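Long-range contact in DNA-entry nuclease inhibitor (Bacillus subtilis subsp. subtilis, PDB 4MQD), which inhibits the DNA-degrading activity of the DNA-entry nuclease and plays a role in the competence of cells to be transformed: residues V79-V85 with G107-C113. Residue numbers count along the deposited sequence, not the author numbering.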
ATOM      1  N   VAL A  79      -7.278 -10.231  -1.700  1.00 30.27           N
ATOM      2  CA  VAL A  79      -8.129 -11.346  -1.313  1.00 30.89           C
ATOM      3  C   VAL A  79      -7.846 -11.689   0.141  1.00 29.51           C
ATOM      4  O   VAL A  79      -6.697 -11.928   0.501  1.00 28.62           O
ATOM      5  CB  VAL A  79      -7.858 -12.585  -2.188  1.00 31.91           C
ATOM      6  CG1 VAL A  79      -8.939 -13.631  -1.973  1.00 33.72           C
ATOM      7  CG2 VAL A  79      -7.780 -12.193  -3.658  1.00 32.08           C
ATOM      8  N   THR A  80      -8.890 -11.707   0.967  1.00 30.54           N
ATOM      9  CA  THR A  80      -8.770 -12.068   2.378  1.00 33.39           C
ATOM     10  C   THR A  80      -9.621 -13.302   2.672  1.00 34.27           C
ATOM     11  O   THR A  80     -10.828 -13.298   2.437  1.00 37.43           O
ATOM     12  CB  THR A  80      -9.198 -10.906   3.295  1.00 35.42           C
ATOM     13  OG1 THR A  80      -8.364  -9.768   3.040  1.00 37.65           O
ATOM     14  CG2 THR A  80      -9.079 -11.298   4.767  1.00 35.36           C
ATOM     15  N   VAL A  81      -8.981 -14.345   3.197  1.00 34.93           N
ATOM     16  CA  VAL A  81      -9.620 -15.646   3.397  1.00 36.84           C
ATOM     17  C   VAL A  81      -9.296 -16.203   4.786  1.00 37.67           C
ATOM     18  O   VAL A  81      -8.154 -16.102   5.241  1.00 37.58           O
ATOM     19  CB  VAL A  81      -9.140 -16.657   2.331  1.00 37.65           C
ATOM     20  CG1 VAL A  81      -9.817 -18.011   2.514  1.00 38.48           C
ATOM     21  CG2 VAL A  81      -9.392 -16.113   0.932  1.00 38.59           C
ATOM     22  N   PRO A  82     -10.300 -16.783   5.471  1.00 37.43           N
ATOM     23  CA  PRO A  82     -10.016 -17.519   6.705  1.00 37.72           C
ATOM     24  C   PRO A  82      -9.116 -18.727   6.455  1.00 36.52           C
ATOM     25  O   PRO A  82      -9.283 -19.420   5.452  1.00 35.12           O
ATOM     26  CB  PRO A  82     -11.402 -17.976   7.171  1.00 39.20           C
ATOM     27  CG  PRO A  82     -12.344 -16.988   6.582  1.00 39.40           C
ATOM     28  CD  PRO A  82     -11.749 -16.606   5.260  1.00 38.39           C
ATOM     29  N   PHE A  83      -8.175 -18.972   7.360  1.00 37.27           N
ATOM     30  CA  PHE A  83      -7.217 -20.059   7.188  1.00 36.90           C
ATOM     31  C   PHE A  83      -6.779 -20.629   8.530  1.00 37.01           C
ATOM     32  O   PHE A  83      -6.285 -19.902   9.391  1.00 38.83           O
ATOM     33  CB  PHE A  83      -6.000 -19.562   6.407  1.00 35.89           C
ATOM     34  CG  PHE A  83      -5.006 -20.641   6.080  1.00 36.42           C
ATOM     35  CD1 PHE A  83      -5.365 -21.711   5.271  1.00 36.80           C
ATOM     36  CD2 PHE A  83      -3.711 -20.582   6.572  1.00 37.53           C
ATOM     37  CE1 PHE A  83      -4.453 -22.705   4.964  1.00 38.06           C
ATOM     38  CE2 PHE A  83      -2.793 -21.574   6.268  1.00 39.34           C
ATOM     39  CZ  PHE A  83      -3.164 -22.637   5.462  1.00 39.15           C
ATOM     40  N   HIS A  84      -6.967 -21.934   8.695  1.00 38.46           N
ATOM     41  CA  HIS A  84      -6.602 -22.623   9.924  1.00 40.19           C
ATOM     42  C   HIS A  84      -5.326 -23.420   9.703  1.00 38.90           C
ATOM     43  O   HIS A  84      -5.209 -24.159   8.726  1.00 38.51           O
ATOM     44  CB  HIS A  84      -7.730 -23.556  10.371  1.00 41.97           C
ATOM     45  CG  HIS A  84      -7.403 -24.351  11.596  1.00 44.38           C
ATOM     46  ND1 HIS A  84      -7.449 -23.816  12.865  1.00 45.02           N
ATOM     47  CD2 HIS A  84      -7.024 -25.642  11.745  1.00 45.72           C
ATOM     48  CE1 HIS A  84      -7.113 -24.743  13.744  1.00 46.36           C
ATOM     49  NE2 HIS A  84      -6.850 -25.861  13.091  1.00 46.45           N
ATOM     50  N   VAL A  85      -4.374 -23.259  10.615  1.00 40.03           N
ATOM     51  CA  VAL A  85      -3.124 -24.003  10.576  1.00 41.82           C
ATOM     52  C   VAL A  85      -3.236 -25.175  11.547  1.00 44.48           C
ATOM     53  O   VAL A  85      -3.329 -24.976  12.759  1.00 44.34           O
ATOM     54  CB  VAL A  85      -1.929 -23.104  10.953  1.00 41.70           C
ATOM     55  CG1 VAL A  85      -0.629 -23.897  10.950  1.00 42.61           C
ATOM     56  CG2 VAL A  85      -1.836 -21.921   9.999  1.00 40.31           C
ATOM     57  N   GLY A 107      -3.268 -22.446  14.698  1.00 45.67           N
ATOM     58  CA  GLY A 107      -4.340 -21.506  15.013  1.00 43.35           C
ATOM     59  C   GLY A 107      -5.053 -20.966  13.791  1.00 38.21           C
ATOM     60  O   GLY A 107      -4.757 -21.349  12.658  1.00 38.29           O
ATOM     61  N   ASP A 108      -5.999 -20.064  14.039  1.00 29.46           N
ATOM     62  CA  ASP A 108      -6.799 -19.451  12.986  1.00 36.45           C
ATOM     63  C   ASP A 108      -6.194 -18.119  12.566  1.00 36.77           C
ATOM     64  O   ASP A 108      -5.607 -17.404  13.382  1.00 36.78           O
ATOM     65  CB  ASP A 108      -8.235 -19.236  13.471  1.00 39.79           C
ATOM     66  CG  ASP A 108      -8.912 -20.529  13.881  1.00 44.25           C
ATOM     67  OD1 ASP A 108      -8.769 -21.536  13.155  1.00 47.73           O
ATOM     68  OD2 ASP A 108      -9.591 -20.537  14.927  1.00 48.39           O
ATOM     69  N   TYR A 109      -6.334 -17.799  11.282  1.00 35.84           N
ATOM     70  CA  TYR A 109      -5.802 -16.561  10.728  1.00 34.93           C
ATOM     71  C   TYR A 109      -6.756 -15.968   9.702  1.00 35.68           C
ATOM     72  O   TYR A 109      -7.607 -16.668   9.154  1.00 37.13           O
ATOM     73  CB  TYR A 109      -4.458 -16.817  10.040  1.00 32.90           C
ATOM     74  CG  TYR A 109      -3.366 -17.356  10.938  1.00 30.04           C
ATOM     75  CD1 TYR A 109      -3.263 -18.719  11.200  1.00 32.22           C
ATOM     76  CD2 TYR A 109      -2.423 -16.507  11.504  1.00 28.69           C
ATOM     77  CE1 TYR A 109      -2.260 -19.219  12.015  1.00 31.55           C
ATOM     78  CE2 TYR A 109      -1.415 -16.998  12.319  1.00 26.32           C
ATOM     79  CZ  TYR A 109      -1.337 -18.354  12.570  1.00 30.75           C
ATOM     80  OH  TYR A 109      -0.337 -18.848  13.377  1.00 34.71           O
ATOM     81  N   GLN A 110      -6.609 -14.669   9.461  1.00 37.97           N
ATOM     82  CA  GLN A 110      -7.179 -14.027   8.282  1.00 39.75           C
ATOM     83  C   GLN A 110      -6.042 -13.832   7.289  1.00 37.64           C
ATOM     84  O   GLN A 110      -5.224 -12.916   7.433  1.00 36.38           O
ATOM     85  CB  GLN A 110      -7.829 -12.686   8.629  1.00 43.11           C
ATOM     86  CG  GLN A 110      -9.186 -12.811   9.309  1.00 47.36           C
ATOM     87  CD  GLN A 110     -10.252 -13.425   8.415  1.00 51.23           C
ATOM     88  OE1 GLN A 110     -10.128 -13.444   7.188  1.00 54.73           O
ATOM     89  NE2 GLN A 110     -11.311 -13.933   9.033  1.00 56.16           N
ATOM     90  N   LEU A 111      -5.986 -14.720   6.300  1.00 35.00           N
ATOM     91  CA  LEU A 111      -4.919 -14.719   5.311  1.00 31.89           C
ATOM     92  C   LEU A 111      -5.280 -13.789   4.159  1.00 31.99           C
ATOM     93  O   LEU A 111      -6.267 -14.021   3.457  1.00 32.53           O
ATOM     94  CB  LEU A 111      -4.687 -16.138   4.789  1.00 32.36           C
ATOM     95  CG  LEU A 111      -3.403 -16.374   3.991  1.00 32.37           C
ATOM     96  CD1 LEU A 111      -2.182 -16.276   4.895  1.00 32.64           C
ATOM     97  CD2 LEU A 111      -3.448 -17.729   3.299  1.00 32.96           C
ATOM     98  N   THR A 112      -4.481 -12.740   3.976  1.00 28.99           N
ATOM     99  CA  THR A 112      -4.694 -11.777   2.902  1.00 28.26           C
ATOM    100  C   THR A 112      -3.585 -11.888   1.860  1.00 27.31           C
ATOM    101  O   THR A 112      -2.412 -12.002   2.210  1.00 27.68           O
ATOM    102  CB  THR A 112      -4.748 -10.337   3.443  1.00 28.60           C
ATOM    103  OG1 THR A 112      -5.825 -10.222   4.382  1.00 31.10           O
ATOM    104  CG2 THR A 112      -4.961  -9.333   2.314  1.00 28.87           C
ATOM    105  N   CYS A 113      -3.968 -11.860   0.584  1.00 26.65           N
ATOM    106  CA  CYS A 113      -3.016 -11.904  -0.523  1.00 26.41           C
ATOM    107  C   CYS A 113      -3.188 -10.685  -1.428  1.00 25.47           C
ATOM    108  O   CYS A 113      -4.253 -10.490  -2.019  1.00 24.69           O
ATOM    109  CB  CYS A 113      -3.200 -13.182  -1.343  1.00 27.96           C
ATOM    110  SG  CYS A 113      -2.054 -13.345  -2.738  1.00 30.48           S
TER
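F83 and L111 each have about 75 Å² covered by the opposite strand, more than any other residue here, and they are the place to start. They lie diagonally on the same face of an antiparallel pair, L111 two residues on from F83's partner Y109, with F83 CB 4.0 Å from L111 CB. Both point into the space between the two sheets of this beta sandwich: I50 and V22 of the second sheet pack on F83, F52 on L111. Y109, directly across from F83, extends the apolar row, its CE1 lying 3.4 Å from V85 CG2, while its hydroxyl is hydrogen-bonded to the carbonyl of P105. V79, V81 and C113 complete this face. The backbones are held by paired bonds at V79/C113, V81/L111, F83/Y109 and V85/G107, among them V81 N to L111 O at 2.7 Å and V85 N to G107 O at 2.8 Å. P82 falls in a non-hydrogen-bonded pair with Q110, so its missing amide hydrogen costs the pairing nothing. The other face, with T80, H84, D108, Q110 and T112 alongside P82, is mostly polar: H84 ND1 donates to D108 OD1 at 2.7 Å, and T80 OG1 and T112 OG1 share a hydrogen bond of 2.9 Å. Strand 77-85 is the edge of its sheet within this chain, and 107-116 joins it to strand 127-134. The chemistry is thus two-sided, with greasy residues closing the sandwich core and polar pairs tying the strands together on the face turned away from it.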